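Local coordinates for DNA/pantothenate metabolism flavoprotein (Streptomyces sparsogenes DSM 40356, PDB 7CFU) that acts as an FMN-dependent cysteine decarboxylase, probably catalysing oxidative decarboxylation of a cysteine residue in a biosynthetic pathway, at residues G27-F32 with D122-T127; A107-L112 with P149-N154; R153-L158 with Y163-P168. All blocks are in the same frame, centred on the assembly; numbering follows the deposited sequence.

The three contacts run across one flavoprotein domain, from the FMN site to the last strand of its parallel sheet. Contacts 1 and 2 have centres about 13 Å apart and hold the same FMN: contact 1 meets its isoalloxazine, ribityl chain and phosphate, contact 2 its pyrimidine end and phosphate. Phe111 joins them, with Leu124 CD2 3.9 Å from Phe111 CE2. Contacts 2 and 3 share Arg153 and Asn154 on helix 149-160, their centres about 8 Å apart, and Leu112 CD2 packs 3.7 Å from Leu158 CD1. Contacts 1 and 3 do not touch; their nearest atoms are about 7 Å apart.

Contact 1: G27-F32 with D122-T127; sequences GVCGSF and DVLTAT. With FMN (flavin mononucleotide), chain Y.
The Phe32 ring turns one face to the flavin, whose C6 lies over the ring centre, 3.4 Å above its plane, while further back on the same segment Gly27 and Cys29 meet Leu124. The setting is the Rossmann-like fold of a flavoprotein: strand 23-28 of the parallel sheet runs out into a loop that wraps the FMN. Phenylalanine suits this position because its apolar face matches the flavin's benzenoid edge, and Ala72 and Gly89 of two neighbouring subunits pack on it as well. Phe32 N donates to flavin N5 (3.1 Å). Ser31 swings OG to the side opposite its own N (chi1 158°), which brings the hydroxyl to flavin O4 at 2.8 Å. Gly30, at the centre of an inverse gamma turn, gives its N-H to phosphate O2P in a nearly straight bond (2.8 Å) and accepts from the ribityl O2' with its carbonyl.

Leu124, on helix 123-130, forks at its end. CD1 rests 3.8 Å from Gly27 CA, a close approach that the lack of a side chain on Gly27 permits, and CD2 meets Cys29 SG at 3.7 Å. Further along the helix, Ala126 touches another FMN of the assembly. Asp122 caps the helix start: OD1 takes Thr125 N (2.9 Å, 170°) and, from the opposite face of the carboxylate plane, Thr125 OG1.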
loop_
_atom_site.group_PDB
_atom_site.type_symbol
_atom_site.label_atom_id
_atom_site.label_comp_id
_atom_site.label_asym_id
_atom_site.label_seq_id
_atom_site.Cartn_x
_atom_site.Cartn_y
_atom_site.Cartn_z
ATOM N N GLY A 27 13.912 -25.406 16.051
ATOM C CA GLY A 27 14.222 -24.156 15.359
ATOM C C GLY A 27 14.844 -24.385 13.989
ATOM O O GLY A 27 15.719 -25.232 13.826
ATOM N N VAL A 28 14.423 -23.573 13.013
ATOM C CA VAL A 28 14.860 -23.714 11.624
ATOM C C VAL A 28 15.476 -22.395 11.173
ATOM O O VAL A 28 14.823 -21.346 11.225
ATOM C CB VAL A 28 13.709 -24.114 10.680
ATOM C CG1 VAL A 28 14.226 -24.259 9.258
ATOM C CG2 VAL A 28 13.045 -25.410 11.123
ATOM N N CYS A 29 16.726 -22.447 10.722
ATOM C CA CYS A 29 17.415 -21.258 10.239
ATOM C C CYS A 29 17.497 -21.284 8.714
ATOM O O CYS A 29 17.226 -22.297 8.067
ATOM C CB CYS A 29 18.812 -21.162 10.855
ATOM S SG CYS A 29 18.824 -21.167 12.658
ATOM N N GLY A 30 17.880 -20.141 8.143
ATOM C CA GLY A 30 17.920 -19.980 6.703
ATOM C C GLY A 30 19.137 -20.614 6.053
ATOM O O GLY A 30 20.050 -19.908 5.602
ATOM N N SER A 31 19.171 -21.947 6.015
ATOM C CA SER A 31 20.252 -22.710 5.411
ATOM C C SER A 31 19.715 -23.526 4.239
ATOM O O SER A 31 18.530 -23.875 4.209
ATOM C CB SER A 31 20.901 -23.645 6.444
ATOM O OG SER A 31 21.584 -24.726 5.823
ATOM N N PHE A 32 20.595 -23.824 3.269
ATOM C CA PHE A 32 20.249 -24.783 2.214
ATOM C C PHE A 32 19.591 -26.035 2.777
ATOM O O PHE A 32 18.697 -26.612 2.150
ATOM C CB PHE A 32 21.484 -25.211 1.416
ATOM C CG PHE A 32 21.998 -24.180 0.456
ATOM C CD1 PHE A 32 21.295 -23.883 -0.704
ATOM C CD2 PHE A 32 23.206 -23.552 0.684
ATOM C CE1 PHE A 32 21.775 -22.948 -1.601
ATOM C CE2 PHE A 32 23.695 -22.615 -0.208
ATOM C CZ PHE A 32 22.978 -22.312 -1.356
ATOM N N ASP A 122 15.643 -12.035 17.705
ATOM C CA ASP A 122 14.429 -12.551 17.084
ATOM C C ASP A 122 13.856 -13.608 18.019
ATOM O O ASP A 122 14.447 -13.921 19.057
ATOM C CB ASP A 122 14.686 -13.105 15.673
ATOM C CG ASP A 122 15.607 -14.336 15.657
ATOM O OD1 ASP A 122 16.094 -14.775 16.724
ATOM O OD2 ASP A 122 15.836 -14.877 14.552
ATOM N N VAL A 123 12.708 -14.176 17.638
ATOM C CA VAL A 123 12.037 -15.127 18.525
ATOM C C VAL A 123 12.934 -16.329 18.803
ATOM O O VAL A 123 13.069 -16.762 19.958
ATOM C CB VAL A 123 10.672 -15.558 17.954
ATOM C CG1 VAL A 123 10.101 -16.694 18.782
ATOM C CG2 VAL A 123 9.702 -14.386 17.968
ATOM N N LEU A 124 13.586 -16.868 17.766
ATOM C CA LEU A 124 14.379 -18.084 17.949
ATOM C C LEU A 124 15.488 -17.875 18.969
ATOM O O LEU A 124 15.602 -18.634 19.937
ATOM C CB LEU A 124 14.981 -18.543 16.625
ATOM C CG LEU A 124 15.831 -19.821 16.749
ATOM C CD1 LEU A 124 14.986 -20.977 17.293
ATOM C CD2 LEU A 124 16.503 -20.202 15.439
ATOM N N THR A 125 16.306 -16.835 18.784
ATOM C CA THR A 125 17.464 -16.677 19.655
ATOM C C THR A 125 17.052 -16.230 21.049
ATOM O O THR A 125 17.751 -16.523 22.022
ATOM C CB THR A 125 18.468 -15.695 19.051
ATOM O OG1 THR A 125 17.827 -14.441 18.791
ATOM C CG2 THR A 125 19.048 -16.266 17.741
ATOM N N ALA A 126 15.908 -15.550 21.163
ATOM C CA ALA A 126 15.356 -15.243 22.477
ATOM C C ALA A 126 14.864 -16.505 23.164
ATOM O O ALA A 126 15.008 -16.655 24.383
ATOM C CB ALA A 126 14.209 -14.233 22.353
ATOM N N THR A 127 14.277 -17.420 22.397
ATOM C CA THR A 127 13.811 -18.678 22.965
ATOM C C THR A 127 14.969 -19.511 23.504
ATOM O O THR A 127 14.812 -20.204 24.516
ATOM C CB THR A 127 13.008 -19.440 21.914
ATOM O OG1 THR A 127 11.898 -18.627 21.502
ATOM C CG2 THR A 127 12.484 -20.752 22.475
HETATM N N1 FMN Y . 24.207 -19.630 5.802
HETATM C C2 FMN Y . 24.791 -20.662 6.496
HETATM O O2 FMN Y . 25.452 -20.407 7.491
HETATM N N3 FMN Y . 24.619 -21.969 6.089
HETATM C C4 FMN Y . 23.871 -22.244 4.963
HETATM O O4 FMN Y . 23.728 -23.409 4.595
HETATM C C4A FMN Y . 23.291 -21.201 4.250
HETATM N N5 FMN Y . 22.534 -21.458 3.130
HETATM C C5A FMN Y . 21.941 -20.419 2.441
HETATM C C6 FMN Y . 21.185 -20.696 1.314
HETATM C C7 FMN Y . 20.588 -19.658 0.615
HETATM C C7M FMN Y . 19.760 -19.960 -0.608
HETATM C C8 FMN Y . 20.758 -18.343 1.034
HETATM C C8M FMN Y . 20.107 -17.228 0.250
HETATM C C9 FMN Y . 21.523 -18.062 2.164
HETATM C C9A FMN Y . 22.117 -19.104 2.867
HETATM N N10 FMN Y . 22.891 -18.853 3.989
HETATM C C10 FMN Y . 23.460 -19.894 4.682
HETATM C "C1'" FMN Y . 23.090 -17.457 4.481
HETATM C "C2'" FMN Y . 22.089 -17.199 5.595
HETATM O "O2'" FMN Y . 20.768 -17.412 5.119
HETATM C "C3'" FMN Y . 22.303 -15.790 6.147
HETATM O "O3'" FMN Y . 23.523 -15.749 6.859
HETATM C "C4'" FMN Y . 21.135 -15.306 7.020
HETATM O "O4'" FMN Y . 21.389 -13.983 7.460
HETATM C "C5'" FMN Y . 20.934 -16.206 8.227
HETATM O "O5'" FMN Y . 19.721 -15.858 8.867
HETATM P P FMN Y . 19.212 -16.662 10.158
HETATM O O1P FMN Y . 18.499 -15.701 11.079
HETATM O O2P FMN Y . 18.360 -17.785 9.672
HETATM O O3P FMN Y . 20.366 -17.254 10.945
#

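Contact 2: A107-L112 with P149-N154; sequences ATANFL and PAVQRN. With FMN (flavin mononucleotide), chain Y.
Leu112 reaches from helix 109-117 toward Val151 and Asn154 of helix 149-160, a helix-helix packing in the Rossmann-like fold; helix 109-117 directly follows strand 101-107, and helix 149-160 comes after strand 135-139 and the short helix 143-146. Leu112 CB lies 4.2 Å from Asn154 CB. CG turns opposite the carbonyl carbon (chi1 -62°), and the extended chain beyond it takes CD1 to Val151 CG1 at 4.1 Å, while CD2 goes on to Leu158; the side chain also lies on Ile137 and Pro139 of the sheet. Leucine and valine fit here because both side chains are wholly hydrocarbon and the seam is buried; Ala109 extends it, its CB 4.3 Å from Val151 CG2.

Asn154, the polar member, rests its CB against Leu112 O, while ND2 donates to His117 O of a neighbouring subunit and to a water (2.8 Å) that donates to Ala109 O. The buried amide thus ties both helices to a subunit interface.

The start of helix 109-117 faces the cofactor. Ala109 N donates to flavin O2 at 2.9 Å, and Asn110 ND2 to phosphate O3P. At the N-cap, Thr108 OG1 accepts from Phe111 N (3.0 Å) and donates to the same O3P at 2.6 Å.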
loop_
_atom_site.group_PDB
_atom_site.type_symbol
_atom_site.label_atom_id
_atom_site.label_comp_id
_atom_site.label_asym_id
_atom_site.label_seq_id
_atom_site.Cartn_x
_atom_site.Cartn_y
_atom_site.Cartn_z
ATOM N N ALA A 107 21.042 -25.197 11.599
ATOM C CA ALA A 107 21.491 -23.935 12.161
ATOM C C ALA A 107 22.425 -23.265 11.166
ATOM O O ALA A 107 23.185 -23.938 10.466
ATOM C CB ALA A 107 22.197 -24.142 13.500
ATOM N N THR A 108 22.346 -21.945 11.084
ATOM C CA THR A 108 23.287 -21.196 10.270
ATOM C C THR A 108 24.519 -20.853 11.091
ATOM O O THR A 108 24.507 -20.921 12.323
ATOM C CB THR A 108 22.650 -19.908 9.770
ATOM O OG1 THR A 108 22.035 -19.261 10.889
ATOM C CG2 THR A 108 21.606 -20.208 8.684
ATOM N N ALA A 109 25.598 -20.488 10.389
ATOM C CA ALA A 109 26.728 -19.867 11.071
ATOM C C ALA A 109 26.268 -18.656 11.872
ATOM O O ALA A 109 26.702 -18.449 13.009
ATOM C CB ALA A 109 27.808 -19.471 10.060
ATOM N N ASN A 110 25.371 -17.854 11.290
ATOM C CA ASN A 110 24.793 -16.711 11.993
ATOM C C ASN A 110 24.211 -17.130 13.337
ATOM O O ASN A 110 24.452 -16.482 14.364
ATOM C CB ASN A 110 23.711 -16.074 11.117
ATOM C CG ASN A 110 23.181 -14.774 11.682
ATOM O OD1 ASN A 110 23.949 -13.872 12.041
ATOM N ND2 ASN A 110 21.852 -14.674 11.776
ATOM N N PHE A 111 23.435 -18.220 13.345
ATOM C CA PHE A 111 22.845 -18.697 14.591
ATOM C C PHE A 111 23.914 -19.039 15.624
ATOM O O PHE A 111 23.768 -18.707 16.809
ATOM C CB PHE A 111 21.953 -19.918 14.344
ATOM C CG PHE A 111 21.424 -20.507 15.610
ATOM C CD1 PHE A 111 22.091 -21.555 16.236
ATOM C CD2 PHE A 111 20.290 -19.975 16.219
ATOM C CE1 PHE A 111 21.624 -22.075 17.429
ATOM C CE2 PHE A 111 19.822 -20.498 17.408
ATOM C CZ PHE A 111 20.491 -21.547 18.012
ATOM N N LEU A 112 24.977 -19.734 15.204
ATOM C CA LEU A 112 26.052 -20.079 16.135
ATOM C C LEU A 112 26.604 -18.840 16.811
ATOM O O LEU A 112 26.811 -18.822 18.032
ATOM C CB LEU A 112 27.184 -20.800 15.407
ATOM C CG LEU A 112 26.887 -22.131 14.733
ATOM C CD1 LEU A 112 28.144 -22.646 14.050
ATOM C CD2 LEU A 112 26.365 -23.125 15.756
ATOM N N PRO A 149 37.997 -18.867 11.805
ATOM C CA PRO A 149 38.262 -18.854 13.257
ATOM C C PRO A 149 37.083 -18.369 14.080
ATOM O O PRO A 149 36.832 -18.890 15.175
ATOM C CB PRO A 149 39.456 -17.896 13.388
ATOM C CG PRO A 149 40.078 -17.838 12.031
ATOM C CD PRO A 149 38.968 -18.063 11.043
ATOM N N ALA A 150 36.372 -17.348 13.599
ATOM C CA ALA A 150 35.218 -16.844 14.337
ATOM C C ALA A 150 34.156 -17.923 14.498
ATOM O O ALA A 150 33.573 -18.072 15.576
ATOM C CB ALA A 150 34.646 -15.614 13.634
ATOM N N VAL A 151 33.900 -18.699 13.438
ATOM C CA VAL A 151 32.907 -19.770 13.535
ATOM C C VAL A 151 33.351 -20.828 14.536
ATOM O O VAL A 151 32.561 -21.276 15.371
ATOM C CB VAL A 151 32.621 -20.375 12.145
ATOM C CG1 VAL A 151 31.732 -21.611 12.260
ATOM C CG2 VAL A 151 31.943 -19.341 11.265
ATOM N N GLN A 152 34.630 -21.232 14.486
ATOM C CA GLN A 152 35.103 -22.280 15.391
ATOM C C GLN A 152 35.140 -21.809 16.842
ATOM O O GLN A 152 34.900 -22.608 17.752
ATOM C CB GLN A 152 36.482 -22.778 14.947
ATOM C CG GLN A 152 36.431 -23.645 13.687
ATOM C CD GLN A 152 35.360 -24.721 13.778
ATOM O OE1 GLN A 152 35.287 -25.456 14.764
ATOM N NE2 GLN A 152 34.507 -24.802 12.758
ATOM N N ARG A 153 35.425 -20.527 17.086
ATOM C CA ARG A 153 35.270 -19.999 18.444
ATOM C C ARG A 153 33.836 -20.160 18.937
ATOM O O ARG A 153 33.601 -20.582 20.078
ATOM C CB ARG A 153 35.674 -18.524 18.494
ATOM C CG ARG A 153 37.178 -18.280 18.464
ATOM C CD ARG A 153 37.523 -16.861 18.856
ATOM N NE ARG A 153 37.059 -15.865 17.892
ATOM C CZ ARG A 153 37.732 -15.497 16.801
ATOM N NH1 ARG A 153 38.908 -16.044 16.513
ATOM N NH2 ARG A 153 37.233 -14.572 15.992
ATOM N N ASN A 154 32.862 -19.881 18.071
ATOM C CA ASN A 154 31.470 -19.981 18.492
ATOM C C ASN A 154 31.091 -21.426 18.778
ATOM O O ASN A 154 30.430 -21.706 19.786
ATOM C CB ASN A 154 30.555 -19.377 17.426
ATOM C CG ASN A 154 30.804 -17.897 17.224
ATOM O OD1 ASN A 154 31.218 -17.194 18.155
ATOM N ND2 ASN A 154 30.568 -17.415 16.006
HETATM N N1 FMN Y . 24.207 -19.630 5.802
HETATM C C2 FMN Y . 24.791 -20.662 6.496
HETATM O O2 FMN Y . 25.452 -20.407 7.491
HETATM N N3 FMN Y . 24.619 -21.969 6.089
HETATM C C4 FMN Y . 23.871 -22.244 4.963
HETATM O O4 FMN Y . 23.728 -23.409 4.595
HETATM C C4A FMN Y . 23.291 -21.201 4.250
HETATM N N5 FMN Y . 22.534 -21.458 3.130
HETATM C C5A FMN Y . 21.941 -20.419 2.441
HETATM C C6 FMN Y . 21.185 -20.696 1.314
HETATM C C7 FMN Y . 20.588 -19.658 0.615
HETATM C C7M FMN Y . 19.760 -19.960 -0.608
HETATM C C8 FMN Y . 20.758 -18.343 1.034
HETATM C C8M FMN Y . 20.107 -17.228 0.250
HETATM C C9 FMN Y . 21.523 -18.062 2.164
HETATM C C9A FMN Y . 22.117 -19.104 2.867
HETATM N N10 FMN Y . 22.891 -18.853 3.989
HETATM C C10 FMN Y . 23.460 -19.894 4.682
HETATM C "C1'" FMN Y . 23.090 -17.457 4.481
HETATM C "C2'" FMN Y . 22.089 -17.199 5.595
HETATM O "O2'" FMN Y . 20.768 -17.412 5.119
HETATM C "C3'" FMN Y . 22.303 -15.790 6.147
HETATM O "O3'" FMN Y . 23.523 -15.749 6.859
HETATM C "C4'" FMN Y . 21.135 -15.306 7.020
HETATM O "O4'" FMN Y . 21.389 -13.983 7.460
HETATM C "C5'" FMN Y . 20.934 -16.206 8.227
HETATM O "O5'" FMN Y . 19.721 -15.858 8.867
HETATM P P FMN Y . 19.212 -16.662 10.158
HETATM O O1P FMN Y . 18.499 -15.701 11.079
HETATM O O2P FMN Y . 18.360 -17.785 9.672
HETATM O O3P FMN Y . 20.366 -17.254 10.945
HETATM O O HOH W 1 29.540 -17.914 13.480
#

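Contact 3: R153-L158 with Y163-P168; sequences RNVDQL and YRIVEP
Leu158 stands at about a right angle to Ile165 and slantwise to Tyr163, filling the corner between helix 149-160 and strand 164-165. Its CB and CD1 both meet Ile165 CD1 at 4.1 Å, and its other branch, CD2, comes to Tyr163 CD2 at 3.7 Å. The Tyr163 ring is turned so that Leu158 O lies at its edge, near the ring plane. An aromatic ring suits this partly exposed place, giving Leu158 CD2 an apolar neighbour while Lys148 of a neighbouring subunit packs on Tyr163.

That same carbonyl of Leu158 accepts from Tyr163 N (2.9 Å, N-H...O angle 158°), and this bond ties the last turn of the helix to the residue leading into the strand. One turn earlier, Val155 meets Ile165 at a slant: CG1, opposite the backbone N (chi1 173°), approaches Ile165 CG2 at 4.1 Å. Branched aliphatic residues suit such a seam because each offers methyls in two directions.

The helix and strand complete a beta-alpha-beta connection from strand 135-139 to strand 164-165, an outermost strand of the sheet within this chain. Ile165 and Tyr163 also lie on Ile137 of strand 135-139, Leu158 packs on Leu112 of helix 109-117, and Val155 on Trp146 of helix 143-146.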
loop_
_atom_site.group_PDB
_atom_site.type_symbol
_atom_site.label_atom_id
_atom_site.label_comp_id
_atom_site.label_asym_id
_atom_site.label_seq_id
_atom_site.Cartn_x
_atom_site.Cartn_y
_atom_site.Cartn_z
ATOM N N ARG A 153 35.425 -20.527 17.086
ATOM C CA ARG A 153 35.270 -19.999 18.444
ATOM C C ARG A 153 33.836 -20.160 18.937
ATOM O O ARG A 153 33.601 -20.582 20.078
ATOM C CB ARG A 153 35.674 -18.524 18.494
ATOM C CG ARG A 153 37.178 -18.280 18.464
ATOM C CD ARG A 153 37.523 -16.861 18.856
ATOM N NE ARG A 153 37.059 -15.865 17.892
ATOM C CZ ARG A 153 37.732 -15.497 16.801
ATOM N NH1 ARG A 153 38.908 -16.044 16.513
ATOM N NH2 ARG A 153 37.233 -14.572 15.992
ATOM N N ASN A 154 32.862 -19.881 18.071
ATOM C CA ASN A 154 31.470 -19.981 18.492
ATOM C C ASN A 154 31.091 -21.426 18.778
ATOM O O ASN A 154 30.430 -21.706 19.786
ATOM C CB ASN A 154 30.555 -19.377 17.426
ATOM C CG ASN A 154 30.804 -17.897 17.224
ATOM O OD1 ASN A 154 31.218 -17.194 18.155
ATOM N ND2 ASN A 154 30.568 -17.415 16.006
ATOM N N VAL A 155 31.526 -22.356 17.921
ATOM C CA VAL A 155 31.300 -23.776 18.184
ATOM C C VAL A 155 31.872 -24.170 19.545
ATOM O O VAL A 155 31.187 -24.789 20.365
ATOM C CB VAL A 155 31.896 -24.636 17.057
ATOM C CG1 VAL A 155 31.805 -26.107 17.425
ATOM C CG2 VAL A 155 31.172 -24.361 15.734
ATOM N N ASP A 156 33.135 -23.810 19.810
ATOM C CA ASP A 156 33.752 -24.167 21.084
ATOM C C ASP A 156 32.987 -23.555 22.244
ATOM O O ASP A 156 32.704 -24.228 23.245
ATOM C CB ASP A 156 35.210 -23.701 21.130
ATOM C CG ASP A 156 36.082 -24.380 20.083
ATOM O OD1 ASP A 156 35.716 -25.475 19.599
ATOM O OD2 ASP A 156 37.140 -23.804 19.741
ATOM N N GLN A 157 32.638 -22.273 22.124
ATOM C CA GLN A 157 31.942 -21.596 23.210
ATOM C C GLN A 157 30.621 -22.280 23.525
ATOM O O GLN A 157 30.244 -22.405 24.697
ATOM C CB GLN A 157 31.700 -20.137 22.851
ATOM C CG GLN A 157 30.954 -19.380 23.926
ATOM C CD GLN A 157 31.753 -19.289 25.221
ATOM O OE1 GLN A 157 32.595 -18.412 25.368
ATOM N NE2 GLN A 157 31.492 -20.199 26.158
ATOM N N LEU A 158 29.905 -22.731 22.492
ATOM C CA LEU A 158 28.618 -23.388 22.715
ATOM C C LEU A 158 28.794 -24.740 23.393
ATOM O O LEU A 158 27.981 -25.124 24.240
ATOM C CB LEU A 158 27.870 -23.549 21.394
ATOM C CG LEU A 158 27.263 -22.278 20.806
ATOM C CD1 LEU A 158 26.888 -22.487 19.344
ATOM C CD2 LEU A 158 26.046 -21.884 21.629
ATOM N N TYR A 163 26.000 -27.057 25.067
ATOM C CA TYR A 163 25.235 -27.393 23.875
ATOM C C TYR A 163 25.916 -28.523 23.106
ATOM O O TYR A 163 27.146 -28.579 23.013
ATOM C CB TYR A 163 25.054 -26.155 22.987
ATOM C CG TYR A 163 24.158 -25.103 23.627
ATOM C CD1 TYR A 163 22.769 -25.189 23.528
ATOM C CD2 TYR A 163 24.697 -24.048 24.356
ATOM C CE1 TYR A 163 21.940 -24.246 24.123
ATOM C CE2 TYR A 163 23.876 -23.098 24.965
ATOM C CZ TYR A 163 22.499 -23.203 24.838
ATOM O OH TYR A 163 21.681 -22.268 25.428
ATOM N N ARG A 164 25.102 -29.430 22.573
ATOM C CA ARG A 164 25.571 -30.520 21.726
ATOM C C ARG A 164 25.580 -30.054 20.276
ATOM O O ARG A 164 24.524 -29.742 19.709
ATOM C CB ARG A 164 24.666 -31.739 21.909
ATOM C CG ARG A 164 24.916 -32.950 21.004
ATOM C CD ARG A 164 26.143 -33.781 21.375
ATOM N NE ARG A 164 26.156 -35.038 20.625
ATOM C CZ ARG A 164 26.649 -35.199 19.401
ATOM N NH1 ARG A 164 27.197 -34.178 18.751
ATOM N NH2 ARG A 164 26.590 -36.391 18.822
ATOM N N ILE A 165 26.764 -30.010 19.679
ATOM C CA ILE A 165 26.937 -29.557 18.307
ATOM C C ILE A 165 27.143 -30.774 17.414
ATOM O O ILE A 165 28.056 -31.577 17.644
ATOM C CB ILE A 165 28.120 -28.586 18.191
ATOM C CG1 ILE A 165 27.955 -27.441 19.184
ATOM C CG2 ILE A 165 28.254 -28.073 16.762
ATOM C CD1 ILE A 165 26.744 -26.569 18.925
ATOM N N VAL A 166 26.309 -30.904 16.387
ATOM C CA VAL A 166 26.471 -31.924 15.361
ATOM C C VAL A 166 27.153 -31.256 14.181
ATOM O O VAL A 166 26.523 -30.487 13.447
ATOM C CB VAL A 166 25.133 -32.547 14.942
ATOM C CG1 VAL A 166 25.359 -33.558 13.819
ATOM C CG2 VAL A 166 24.449 -33.196 16.139
ATOM N N GLU A 167 28.438 -31.555 13.996
ATOM C CA GLU A 167 29.221 -30.897 12.968
ATOM C C GLU A 167 28.720 -31.294 11.581
ATOM O O GLU A 167 28.286 -32.431 11.375
ATOM C CB GLU A 167 30.694 -31.267 13.117
ATOM C CG GLU A 167 31.259 -30.877 14.467
ATOM C CD GLU A 167 32.760 -31.057 14.551
ATOM O OE1 GLU A 167 33.379 -31.403 13.520
ATOM O OE2 GLU A 167 33.313 -30.857 15.653
ATOM N N PRO A 168 28.762 -30.387 10.615
ATOM C CA PRO A 168 28.269 -30.723 9.276
ATOM C C PRO A 168 29.208 -31.666 8.538
ATOM O O PRO A 168 30.378 -31.840 8.890
ATOM C CB PRO A 168 28.197 -29.365 8.578
ATOM C CG PRO A 168 29.209 -28.538 9.269
ATOM C CD PRO A 168 29.179 -28.980 10.713
#